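Local coordinates for protein spherulin 3A (Physarum polycephalum, PDB 1HDF) that serves as a calcium-binding structural protein of the beta/gamma-crystallin family, a single-domain relative of the eye lens crystallins that pairs into a dimer, at the calcium ion site and the interface of chains A and B. Numbering follows the deposited sequence. Chains: chain A/B, Spherulin 3A.

Contacts 1 and 3 are two calcium sites of one beta/gamma-crystallin domain, the centres of their C-alpha atoms about 9 Å apart, and they interlock through the sequence: A:Asp45 serves contact 1 while A:Val46 and A:Ser48 serve contact 3, and A:Asp89 serves contact 3 while A:Ala90 and A:Ser92 serve contact 1. Each ion thus ties the two Greek keys together. The C-alpha centre of contact 2, the dimer interface, lies about 12 Å from that of contact 1 and about 19 Å from that of contact 3. A:Phe61 of contact 2 directly precedes A:Lys62 of contact 1, so calcium binding is likely to steady that part of the interface.

Contact 1: the calcium ion site. Residues chain A 44-45, 62-63, 90-92. With CA (calcium ion), chain C.
At least seven oxygens bind the calcium ion. Two are backbone carbonyls, A:Lys62 O and A:Ala90 O, the former at 2.4 Å from the ion CA. A:Asp45 offers one carboxylate branch: OD1 lies 2.5 Å from CA, whereas OD2 stands back at 3.5 Å from CA, so the carboxylate binds through one oxygen. The A:Ser92 hydroxyl OG binds at 2.4 Å from CA, and three waters also bind.

Both ligating side chains start alike, with A:Asp45 CG (chi1 -65°) and A:Ser92 OG (chi1 -58°) anti to their carbonyl carbons. In the second shell, A:Asn44 ND2 donates to A:Ser92 OG over 2.7 Å with 161° at the hydrogen. The acceptor lies almost in the A:Asn44 amide plane, and this fairly straight bond is likely to hold OG in place and to turn the hydroxyl hydrogen away from the donor and the metal. Carboxylates hold two waters: A:Asp45 OD2 is 2.8 Å from water 2, and A:Asp63 OD1 is 2.6 Å from water 1. Their negative charge would probably favour the cation. The family's N/D-N/D-X-X-S/T-S motif occurs twice: A:Asn44-A:Asp45 come from the first copy, A:Ala90 and A:Ser92 from the second. With A:Lys62 from a third loop, the site is likely to stabilise the domain.

Contact 2: the interface of chains A and B. Residues chain A 61, 65-68, 70, 95; chain B 57, 59, 72, 97, 99.
This patch of the two-fold beta/gamma-crystallin dimer interface centres on B:Arg72, which hides 70 Å² against chain A. Its CG is anti to the backbone N (chi1 164°), and a bend at chi3 (58°) turns the guanidinium toward the loop after the 3-10 helix 64-66. NH1 and NH2 grip A:Gly68 O end-on, NH1 at 3.1 Å from that oxygen, in the carbonyl plane on a lone pair. B:Arg72 NH1 also donates to A:Phe66 O at 2.6 Å, from above that carbonyl's plane. A:Phe70 CE1 sits 3.5 Å above the guanidinium centre, while the A:Phe61 ring presents its edge to NH1. An alanine in place of B:Arg72 would remove the donors to both carbonyls and the surface against A:Phe70, and would probably weaken this side of the interface.

A:Phe66 hides 48 Å²: its CB meets B:Lys57 CG, and its ring atom CE2 lies 3.8 Å from B:Ala97 CB. B:Lys57, bent at chi2, crosses it obliquely, carrying its terminal amine NZ to A:Asn67 OD1 at 2.5 Å and to A:Arg65 O at 3.0 Å, the latter nearly along the C=O axis. A:Arg65 crosses B:Phe99 at about a right angle, with CB and CG over one ring face, CG 4.0 Å from the centroid. B:Phe59 meets A:Phe61 tip to tip, CZ to CZ at 3.4 Å.

Contact 3: the calcium ion site. Residues chain A 19-20, 46-48, 88-89. With CA (calcium ion), chain D.
The hydroxyl oxygen A:Ser48 OG is held by two partners: it ligates the calcium ion CA at 2.3 Å and accepts a hydrogen bond from A:Asn88 ND2 at 2.8 Å. That bond is moderately bent, 146° at the hydrogen, yet the oxygen lies within 6° of the A:Asn88 amide plane, so the bond lies in the amide plane although it is bent. The two partners together are likely to restrict the hydroxyl's rotation. The serine reaches this position with OG anti to its carbonyl carbon, beside the backbone N (chi1 -62°).

A:Asp89 supplies the anionic ligand through one branch. Its CG is likewise anti to the carbonyl carbon, which, with chi2, brings the carboxylate oxygen OD1 to 2.3 Å from CA while OD2 remains at 3.8 Å from CA. Backbone carbonyls A:Lys19 O and A:Val46 O and two waters give the ligands seen a near-octahedral geometry. The residues match the family's calcium motif, with A:Asn88-A:Asp89 from the second Greek key completing the site at A:Val46 and A:Ser48 of the first. Because the ion spans both keys, it is likely to lock them against each other. Charge on the carboxylate would probably offset part of the metal's. Waters 4 and 5 also ligate the ion, water 4 at 2.5 Å from CA, and water 5 makes a weak contact with A:Asp89 OD2 at 3.4 Å.

Contact 1: the calcium ion site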
loop_
_atom_site.group_PDB
_atom_site.type_symbol
_atom_site.label_atom_id
_atom_site.label_comp_id
_atom_site.label_asym_id
_atom_site.label_seq_id
_atom_site.Cartn_x
_atom_site.Cartn_y
_atom_site.Cartn_z
ATOM N N ASN A 44 4.621 3.672 -21.714
ATOM C CA ASN A 44 6.035 3.326 -21.771
ATOM C C ASN A 44 6.831 4.063 -22.834
ATOM O O ASN A 44 6.394 4.203 -23.974
ATOM C CB ASN A 44 6.215 1.827 -22.002
ATOM C CG ASN A 44 7.628 1.365 -21.692
ATOM O OD1 ASN A 44 8.177 0.490 -22.363
ATOM N ND2 ASN A 44 8.223 1.952 -20.658
ATOM N N ASP A 45 8.012 4.517 -22.437
ATOM C CA ASP A 45 8.938 5.213 -23.314
ATOM C C ASP A 45 8.424 6.395 -24.133
ATOM O O ASP A 45 8.911 6.617 -25.238
ATOM C CB ASP A 45 9.595 4.202 -24.261
ATOM C CG ASP A 45 10.473 3.200 -23.527
ATOM O OD1 ASP A 45 10.837 3.475 -22.364
ATOM O OD2 ASP A 45 10.814 2.150 -24.114
ATOM N N LYS A 62 14.737 4.163 -16.083
ATOM C CA LYS A 62 14.784 3.885 -17.506
ATOM C C LYS A 62 14.121 2.565 -17.837
ATOM O O LYS A 62 13.520 2.424 -18.897
ATOM C CB LYS A 62 16.224 3.867 -18.005
ATOM C CG LYS A 62 16.327 3.684 -19.509
ATOM C CD LYS A 62 17.647 4.212 -20.030
ATOM C CE LYS A 62 17.603 4.378 -21.536
ATOM N NZ LYS A 62 18.891 4.897 -22.067
ATOM N N ASP A 63 14.234 1.598 -16.934
ATOM C CA ASP A 63 13.640 0.288 -17.150
ATOM C C ASP A 63 12.488 0.033 -16.188
ATOM O O ASP A 63 12.228 0.819 -15.282
ATOM C CB ASP A 63 14.694 -0.813 -16.981
ATOM C CG ASP A 63 15.864 -0.650 -17.932
ATOM O OD1 ASP A 63 15.652 -0.135 -19.047
ATOM O OD2 ASP A 63 16.993 -1.050 -17.577
ATOM N N ALA A 90 11.926 7.269 -22.388
ATOM C CA ALA A 90 12.631 6.086 -21.901
ATOM C C ALA A 90 12.215 5.585 -20.528
ATOM O O ALA A 90 12.638 4.504 -20.115
ATOM C CB ALA A 90 14.130 6.348 -21.914
ATOM N N ILE A 91 11.399 6.359 -19.819
ATOM C CA ILE A 91 10.966 5.958 -18.485
ATOM C C ILE A 91 10.052 4.748 -18.570
ATOM O O ILE A 91 9.135 4.705 -19.395
ATOM C CB ILE A 91 10.240 7.115 -17.771
ATOM C CG1 ILE A 91 11.206 8.296 -17.609
ATOM C CG2 ILE A 91 9.743 6.661 -16.401
ATOM C CD1 ILE A 91 10.571 9.531 -17.027
ATOM N N SER A 92 10.303 3.758 -17.720
ATOM C CA SER A 92 9.503 2.544 -17.735
ATOM C C SER A 92 8.960 2.131 -16.372
ATOM O O SER A 92 8.284 1.113 -16.255
ATOM C CB SER A 92 10.314 1.405 -18.347
ATOM O OG SER A 92 10.730 1.730 -19.667
HETATM CA CA CA C . 12.582 2.238 -21.059
HETATM O O HOH W 1 13.842 -0.187 -20.930
HETATM O O HOH W 2 11.848 0.136 -22.468
HETATM O O HOH W 3 14.730 2.750 -22.745
#

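Contact 2: the interface of chains A and B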
loop_
_atom_site.group_PDB
_atom_site.type_symbol
_atom_site.label_atom_id
_atom_site.label_comp_id
_atom_site.label_asym_id
_atom_site.label_seq_id
_atom_site.Cartn_x
_atom_site.Cartn_y
_atom_site.Cartn_z
ATOM N N PHE A 61 12.663 5.706 -13.561
ATOM C CA PHE A 61 13.644 4.714 -14.000
ATOM C C PHE A 61 13.578 4.419 -15.485
ATOM O O PHE A 61 12.495 4.402 -16.079
ATOM C CB PHE A 61 13.444 3.415 -13.219
ATOM C CG PHE A 61 13.550 3.599 -11.746
ATOM C CD1 PHE A 61 12.540 4.260 -11.045
ATOM C CD2 PHE A 61 14.699 3.206 -11.066
ATOM C CE1 PHE A 61 12.677 4.532 -9.697
ATOM C CE2 PHE A 61 14.847 3.476 -9.716
ATOM C CZ PHE A 61 13.838 4.139 -9.028
ATOM N N ARG A 65 10.367 -2.159 -13.253
ATOM C CA ARG A 65 10.747 -2.697 -11.951
ATOM C C ARG A 65 11.892 -1.957 -11.268
ATOM O O ARG A 65 12.685 -2.545 -10.532
ATOM C CB ARG A 65 11.065 -4.184 -12.095
ATOM C CG ARG A 65 9.839 -4.978 -12.505
ATOM C CD ARG A 65 10.143 -6.432 -12.799
ATOM N NE ARG A 65 8.913 -7.188 -13.023
ATOM C CZ ARG A 65 8.049 -6.946 -14.006
ATOM N NH1 ARG A 65 8.277 -5.963 -14.869
ATOM N NH2 ARG A 65 6.945 -7.678 -14.119
ATOM N N PHE A 66 11.973 -0.659 -11.535
ATOM C CA PHE A 66 12.978 0.201 -10.915
ATOM C C PHE A 66 14.439 -0.147 -11.199
ATOM O O PHE A 66 15.289 -0.009 -10.325
ATOM C CB PHE A 66 12.723 0.228 -9.404
ATOM C CG PHE A 66 11.261 0.170 -9.047
ATOM C CD1 PHE A 66 10.384 1.162 -9.473
ATOM C CD2 PHE A 66 10.751 -0.900 -8.324
ATOM C CE1 PHE A 66 9.018 1.087 -9.184
ATOM C CE2 PHE A 66 9.392 -0.984 -8.031
ATOM C CZ PHE A 66 8.524 0.013 -8.463
ATOM N N ASN A 67 14.724 -0.584 -12.421
ATOM C CA ASN A 67 16.089 -0.924 -12.824
ATOM C C ASN A 67 16.597 0.104 -13.828
ATOM O O ASN A 67 15.818 0.895 -14.357
ATOM C CB ASN A 67 16.139 -2.313 -13.469
ATOM C CG ASN A 67 15.686 -3.407 -12.525
ATOM O OD1 ASN A 67 16.201 -3.532 -11.416
ATOM N ND2 ASN A 67 14.720 -4.211 -12.963
ATOM N N GLY A 68 17.900 0.083 -14.090
ATOM C CA GLY A 68 18.480 1.016 -15.040
ATOM C C GLY A 68 18.721 2.398 -14.459
ATOM O O GLY A 68 18.452 2.637 -13.282
ATOM N N PHE A 70 18.401 6.249 -13.390
ATOM C CA PHE A 70 17.254 6.936 -12.823
ATOM C C PHE A 70 17.685 8.235 -12.157
ATOM O O PHE A 70 18.875 8.500 -12.018
ATOM C CB PHE A 70 16.568 6.017 -11.805
ATOM C CG PHE A 70 17.404 5.723 -10.591
ATOM C CD1 PHE A 70 18.318 4.672 -10.595
ATOM C CD2 PHE A 70 17.290 6.508 -9.448
ATOM C CE1 PHE A 70 19.104 4.410 -9.478
ATOM C CE2 PHE A 70 18.067 6.257 -8.329
ATOM C CZ PHE A 70 18.978 5.205 -8.339
ATOM N N ILE A 95 8.518 5.697 -8.877
ATOM C CA ILE A 95 8.122 5.644 -7.472
ATOM C C ILE A 95 7.706 7.049 -7.042
ATOM O O ILE A 95 8.438 8.022 -7.264
ATOM C CB ILE A 95 9.292 5.185 -6.555
ATOM C CG1 ILE A 95 9.561 3.691 -6.750
ATOM C CG2 ILE A 95 8.950 5.455 -5.101
ATOM C CD1 ILE A 95 10.748 3.168 -5.974
ATOM N N LYS B 57 12.502 -3.551 -3.994
ATOM C CA LYS B 57 13.583 -2.592 -4.198
ATOM C C LYS B 57 13.570 -1.684 -2.977
ATOM O O LYS B 57 12.501 -1.332 -2.475
ATOM C CB LYS B 57 13.330 -1.729 -5.435
ATOM C CG LYS B 57 14.453 -1.712 -6.448
ATOM C CD LYS B 57 14.461 -3.009 -7.225
ATOM C CE LYS B 57 15.292 -2.908 -8.481
ATOM N NZ LYS B 57 14.973 -4.059 -9.359
ATOM N N PHE B 59 15.312 1.949 -1.173
ATOM C CA PHE B 59 16.073 3.164 -1.401
ATOM C C PHE B 59 16.335 3.792 -0.043
ATOM O O PHE B 59 15.404 4.180 0.674
ATOM C CB PHE B 59 15.310 4.125 -2.316
ATOM C CG PHE B 59 15.049 3.566 -3.690
ATOM C CD1 PHE B 59 13.973 2.707 -3.914
ATOM C CD2 PHE B 59 15.907 3.854 -4.750
ATOM C CE1 PHE B 59 13.755 2.136 -5.179
ATOM C CE2 PHE B 59 15.699 3.289 -6.019
ATOM C CZ PHE B 59 14.621 2.428 -6.232
ATOM N N ARG B 72 20.192 2.529 -4.399
ATOM C CA ARG B 72 19.146 1.554 -4.623
ATOM C C ARG B 72 19.665 0.171 -4.225
ATOM O O ARG B 72 20.818 -0.175 -4.509
ATOM C CB ARG B 72 18.757 1.542 -6.097
ATOM C CG ARG B 72 17.951 0.312 -6.518
ATOM C CD ARG B 72 17.558 0.401 -7.989
ATOM N NE ARG B 72 18.724 0.533 -8.859
ATOM C CZ ARG B 72 18.673 0.947 -10.120
ATOM N NH1 ARG B 72 17.513 1.272 -10.670
ATOM N NH2 ARG B 72 19.787 1.048 -10.830
ATOM N N ALA B 97 9.745 -0.443 -2.209
ATOM C CA ALA B 97 8.805 -0.670 -3.292
ATOM C C ALA B 97 8.871 -2.098 -3.788
ATOM O O ALA B 97 9.947 -2.692 -3.864
ATOM C CB ALA B 97 9.087 0.294 -4.435
ATOM N N PHE B 99 7.097 -5.231 -6.657
ATOM C CA PHE B 99 6.638 -5.412 -8.027
ATOM C C PHE B 99 6.392 -6.897 -8.277
ATOM O O PHE B 99 6.809 -7.740 -7.481
ATOM C CB PHE B 99 7.705 -4.888 -8.993
ATOM C CG PHE B 99 9.031 -5.594 -8.874
ATOM C CD1 PHE B 99 9.231 -6.839 -9.464
ATOM C CD2 PHE B 99 10.075 -5.026 -8.153
ATOM C CE1 PHE B 99 10.446 -7.504 -9.339
ATOM C CE2 PHE B 99 11.295 -5.687 -8.021
ATOM C CZ PHE B 99 11.480 -6.925 -8.615
#

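Contact 3: the calcium ion site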
loop_
_atom_site.group_PDB
_atom_site.type_symbol
_atom_site.label_atom_id
_atom_site.label_comp_id
_atom_site.label_asym_id
_atom_site.label_seq_id
_atom_site.Cartn_x
_atom_site.Cartn_y
_atom_site.Cartn_z
ATOM N N LYS A 19 3.344 13.467 -22.575
ATOM C CA LYS A 19 3.984 12.825 -23.720
ATOM C C LYS A 19 4.942 13.741 -24.488
ATOM O O LYS A 19 5.951 13.280 -25.026
ATOM C CB LYS A 19 2.919 12.266 -24.670
ATOM C CG LYS A 19 3.480 11.395 -25.773
ATOM C CD LYS A 19 2.370 10.704 -26.544
ATOM C CE LYS A 19 2.935 9.794 -27.620
ATOM N NZ LYS A 19 1.844 9.065 -28.339
ATOM N N HIS A 20 4.633 15.030 -24.550
ATOM C CA HIS A 20 5.519 15.954 -25.252
ATOM C C HIS A 20 6.177 16.905 -24.274
ATOM O O HIS A 20 5.760 17.009 -23.118
ATOM C CB HIS A 20 4.748 16.741 -26.313
ATOM C CG HIS A 20 4.189 15.884 -27.402
ATOM N ND1 HIS A 20 3.273 16.349 -28.321
ATOM C CD2 HIS A 20 4.393 14.580 -27.703
ATOM C CE1 HIS A 20 2.935 15.366 -29.139
ATOM N NE2 HIS A 20 3.601 14.281 -28.785
ATOM N N VAL A 46 7.462 7.159 -23.613
ATOM C CA VAL A 46 6.968 8.323 -24.360
ATOM C C VAL A 46 6.983 9.632 -23.574
ATOM O O VAL A 46 6.784 10.698 -24.147
ATOM C CB VAL A 46 5.520 8.119 -24.888
ATOM C CG1 VAL A 46 5.433 6.804 -25.679
ATOM C CG2 VAL A 46 4.524 8.160 -23.736
ATOM N N VAL A 47 7.222 9.551 -22.269
ATOM C CA VAL A 47 7.234 10.736 -21.414
ATOM C C VAL A 47 8.355 11.720 -21.762
ATOM O O VAL A 47 9.510 11.335 -21.906
ATOM C CB VAL A 47 7.337 10.333 -19.919
ATOM C CG1 VAL A 47 7.370 11.570 -19.032
ATOM C CG2 VAL A 47 6.149 9.463 -19.545
ATOM N N SER A 48 8.003 12.996 -21.885
ATOM C CA SER A 48 8.981 14.015 -22.229
ATOM C C SER A 48 9.089 15.167 -21.232
ATOM O O SER A 48 10.111 15.843 -21.196
ATOM C CB SER A 48 8.679 14.553 -23.625
ATOM O OG SER A 48 8.792 13.504 -24.574
ATOM N N ASN A 88 14.535 11.124 -21.962
ATOM C CA ASN A 88 13.400 11.409 -22.838
ATOM C C ASN A 88 12.931 10.095 -23.467
ATOM O O ASN A 88 13.750 9.252 -23.839
ATOM C CB ASN A 88 13.811 12.395 -23.931
ATOM C CG ASN A 88 12.627 12.897 -24.747
ATOM O OD1 ASN A 88 12.761 13.185 -25.934
ATOM N ND2 ASN A 88 11.468 13.012 -24.109
ATOM N N ASP A 89 11.615 9.921 -23.574
ATOM C CA ASP A 89 11.033 8.705 -24.152
ATOM C C ASP A 89 11.751 7.439 -23.694
ATOM O O ASP A 89 12.135 6.615 -24.521
ATOM C CB ASP A 89 11.078 8.756 -25.687
ATOM C CG ASP A 89 10.344 9.951 -26.255
ATOM O OD1 ASP A 89 9.337 10.377 -25.651
ATOM O OD2 ASP A 89 10.770 10.452 -27.316
HETATM CA CA CA D . 7.653 11.937 -25.788
HETATM O O HOH W 4 6.652 10.413 -27.480
HETATM O O HOH W 5 8.748 13.164 -27.845
#